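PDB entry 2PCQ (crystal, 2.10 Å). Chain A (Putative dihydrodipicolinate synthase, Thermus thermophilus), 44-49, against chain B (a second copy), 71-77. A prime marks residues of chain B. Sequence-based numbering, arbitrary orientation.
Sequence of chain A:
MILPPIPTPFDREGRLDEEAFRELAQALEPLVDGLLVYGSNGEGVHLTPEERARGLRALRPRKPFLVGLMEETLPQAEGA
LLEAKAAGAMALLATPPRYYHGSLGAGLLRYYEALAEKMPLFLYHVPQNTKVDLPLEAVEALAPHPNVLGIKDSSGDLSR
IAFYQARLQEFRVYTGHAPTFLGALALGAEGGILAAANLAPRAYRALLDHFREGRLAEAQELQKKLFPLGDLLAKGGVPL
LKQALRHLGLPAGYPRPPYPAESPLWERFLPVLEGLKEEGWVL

Chain A (44-49) GVHLTP
Chain B (71-77) EETLPQA

Two short segments from two copies of the same protein meet here and bury 281 Å² between them, both sides summed. Gln76′ (69 Å²) and His46 (67 Å²) have the most area covered, followed by Glu72′ (45 Å²), Val45 (36 Å²) and Thr73′ (33 Å²). In chain A, Gly44 to His46 form a 3-10 turn (phi/psi -59/-40, -72/-5 and -93/3), closed by a bond from Leu47 N to Gly44 O of 3.1 Å. The chain then extends through Leu47 (-112/149) and Thr48 (-82/163), and a helix begins at Pro49. In chain B, Glu71′ (-129/166), Glu72′ (-96/-22) and Thr73′ (-142/164) lead into a helix that starts at Leu74′, where phi/psi settle near -65/-40; Ala77′ N reaches Thr73′ O at 2.9 Å. The register sets the CA of His46 6.0 Å from that of Glu72′, and the CA of Thr48 6.9 Å from that of Gln76′. CA-to-CB points toward chain A in Glu72′ and Thr73′, and sideways in Val45, His46 and Thr48.

A direct hydrogen bond joins the stretches. Gln76′ points its CA-to-CB bond toward chain A and, with chi1 -72° (m), chi2 163° (t) and chi3 -58°, extends its amide to the 3-10 turn. There Gln76′ NE2 donates to Val45 O over 3.1 Å, nearly linear at 169°. Glutamine suits this place because its amide offers a donor and an acceptor together: while NE2 serves the carbonyl across the interface, Gln76′ OE1 accepts from Thr73′ OG1 at 2.7 Å within its own chain. Thr73′ OG1 also accepts a weak bond from Gln76′ N, 3.4 Å long, which caps the helix. Threonine at this N-cap thus ties both the backbone and the side chain of Gln76′, helping to hold the amide in position. His46 O and Gln76′ OE1, 3.4 Å apart, are both acceptors and do not bond.

The methyl of Thr73′ does different work from its hydroxyl. With chi1 at 68° (p), Thr73′ CG2 lies over one face of the His46 ring, 3.4 Å from the centroid and 13° off the normal, a CH-pi contact. His46, with chi1 -78° (m) and chi2 -177°, presents a flat aromatic surface to this methyl, and His46 CD2 also packs 3.4 Å from Glu72′ CB, which approaches obliquely.

Water completes the polar contacts. One molecule lies 2.8 Å from His46 NE2 and donates to Glu72′ OE1, also at 2.8 Å, so the imidazole and carboxylate are linked without touching. Glu72′ has chi1 -55° (m), chi2 -82° (m) and chi3 -1°; its carboxylate accepts from the water, while Glu72′ CG lies 3.7 Å from Val45 O and 4.4 Å from Val45 CG2.

The remaining packing is looser. Val45 (chi1 -61°, m) contributes both a carbonyl acceptor and a branched nonpolar side chain. Thr48 (chi1 61°, p) places Thr48 CG2 4.2 Å from Gln76′ CG, while its hydroxyl caps the helix that follows in its own chain. Leu47 (chi1 -56°, m; chi2 171°, t) directs its CA-to-CB bond away and contributes little covered area.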

# COMPACT_ATOMS: atom_id res chain seq x y z
N GLY A 44 -1.44 9.92 -23.99
CA GLY A 44 -1.59 11.35 -24.06
C GLY A 44 -0.49 12.08 -23.30
O GLY A 44 0.02 13.09 -23.76
N VAL A 45 -0.10 11.55 -22.14
CA VAL A 45 0.94 12.17 -21.33
C VAL A 45 2.33 12.02 -21.94
O VAL A 45 3.30 12.58 -21.43
CB VAL A 45 0.97 11.62 -19.88
CG1 VAL A 45 -0.36 11.90 -19.20
CG2 VAL A 45 1.27 10.13 -19.89
N HIS A 46 2.43 11.26 -23.03
CA HIS A 46 3.71 11.08 -23.70
C HIS A 46 3.89 12.11 -24.81
O HIS A 46 4.89 12.10 -25.53
CB HIS A 46 3.82 9.67 -24.28
CG HIS A 46 4.13 8.62 -23.25
ND1 HIS A 46 4.34 7.30 -23.58
CD2 HIS A 46 4.32 8.71 -21.91
CE1 HIS A 46 4.64 6.61 -22.49
NE2 HIS A 46 4.63 7.45 -21.46
N LEU A 47 2.92 13.01 -24.94
CA LEU A 47 2.96 14.04 -25.98
C LEU A 47 3.13 15.43 -25.40
O LEU A 47 2.66 15.72 -24.30
CB LEU A 47 1.66 14.03 -26.79
CG LEU A 47 1.22 12.73 -27.47
CD1 LEU A 47 -0.19 12.90 -28.00
CD2 LEU A 47 2.18 12.37 -28.58
N THR A 48 3.80 16.30 -26.15
CA THR A 48 3.97 17.69 -25.74
C THR A 48 2.66 18.36 -26.15
O THR A 48 1.91 17.81 -26.96
CB THR A 48 5.12 18.38 -26.49
OG1 THR A 48 4.84 18.39 -27.89
CG2 THR A 48 6.44 17.67 -26.24
N PRO A 49 2.36 19.54 -25.60
CA PRO A 49 1.12 20.23 -25.96
C PRO A 49 0.97 20.40 -27.48
O PRO A 49 -0.14 20.30 -28.02
CB PRO A 49 1.25 21.57 -25.25
CG PRO A 49 1.99 21.19 -23.99
CD PRO A 49 3.07 20.26 -24.53
N GLU B 71 10.29 13.85 -17.06
CA GLU B 71 9.54 13.59 -18.28
C GLU B 71 9.14 12.12 -18.30
O GLU B 71 9.67 11.31 -17.54
CB GLU B 71 10.38 13.92 -19.52
CG GLU B 71 10.84 15.37 -19.64
CD GLU B 71 9.69 16.37 -19.67
OE1 GLU B 71 8.63 16.05 -20.24
OE2 GLU B 71 9.87 17.48 -19.12
N GLU B 72 8.21 11.79 -19.19
CA GLU B 72 7.71 10.43 -19.32
C GLU B 72 8.41 9.65 -20.42
O GLU B 72 8.41 8.42 -20.40
CB GLU B 72 6.21 10.45 -19.62
CG GLU B 72 5.34 11.24 -18.63
CD GLU B 72 4.99 10.45 -17.38
OE1 GLU B 72 5.38 9.27 -17.26
OE2 GLU B 72 4.30 11.02 -16.50
N THR B 73 9.00 10.35 -21.39
CA THR B 73 9.67 9.68 -22.50
C THR B 73 10.96 10.37 -22.94
O THR B 73 11.21 11.52 -22.60
CB THR B 73 8.76 9.62 -23.74
OG1 THR B 73 8.55 10.95 -24.25
CG2 THR B 73 7.41 9.01 -23.37
N LEU B 74 11.78 9.66 -23.71
CA LEU B 74 13.03 10.21 -24.20
C LEU B 74 12.78 11.39 -25.13
O LEU B 74 13.46 12.41 -25.03
CB LEU B 74 13.85 9.12 -24.89
CG LEU B 74 14.47 8.12 -23.90
CD1 LEU B 74 15.11 6.96 -24.63
CD2 LEU B 74 15.50 8.85 -23.03
N PRO B 75 11.81 11.28 -26.06
CA PRO B 75 11.58 12.42 -26.95
C PRO B 75 11.26 13.69 -26.17
O PRO B 75 11.73 14.77 -26.51
CB PRO B 75 10.41 11.94 -27.80
CG PRO B 75 10.70 10.48 -27.95
CD PRO B 75 11.08 10.09 -26.53
N GLN B 76 10.45 13.57 -25.12
CA GLN B 76 10.09 14.73 -24.30
C GLN B 76 11.28 15.19 -23.47
O GLN B 76 11.44 16.38 -23.20
CB GLN B 76 8.93 14.38 -23.35
CG GLN B 76 7.59 14.23 -24.04
CD GLN B 76 6.58 13.52 -23.17
OE1 GLN B 76 6.81 12.38 -22.76
NE2 GLN B 76 5.46 14.17 -22.89
N ALA B 77 12.11 14.23 -23.05
CA ALA B 77 13.28 14.53 -22.25
C ALA B 77 14.37 15.27 -23.03
O ALA B 77 15.07 16.12 -22.47
CB ALA B 77 13.86 13.24 -21.69
O HOH W 1 5.17 6.94 -18.78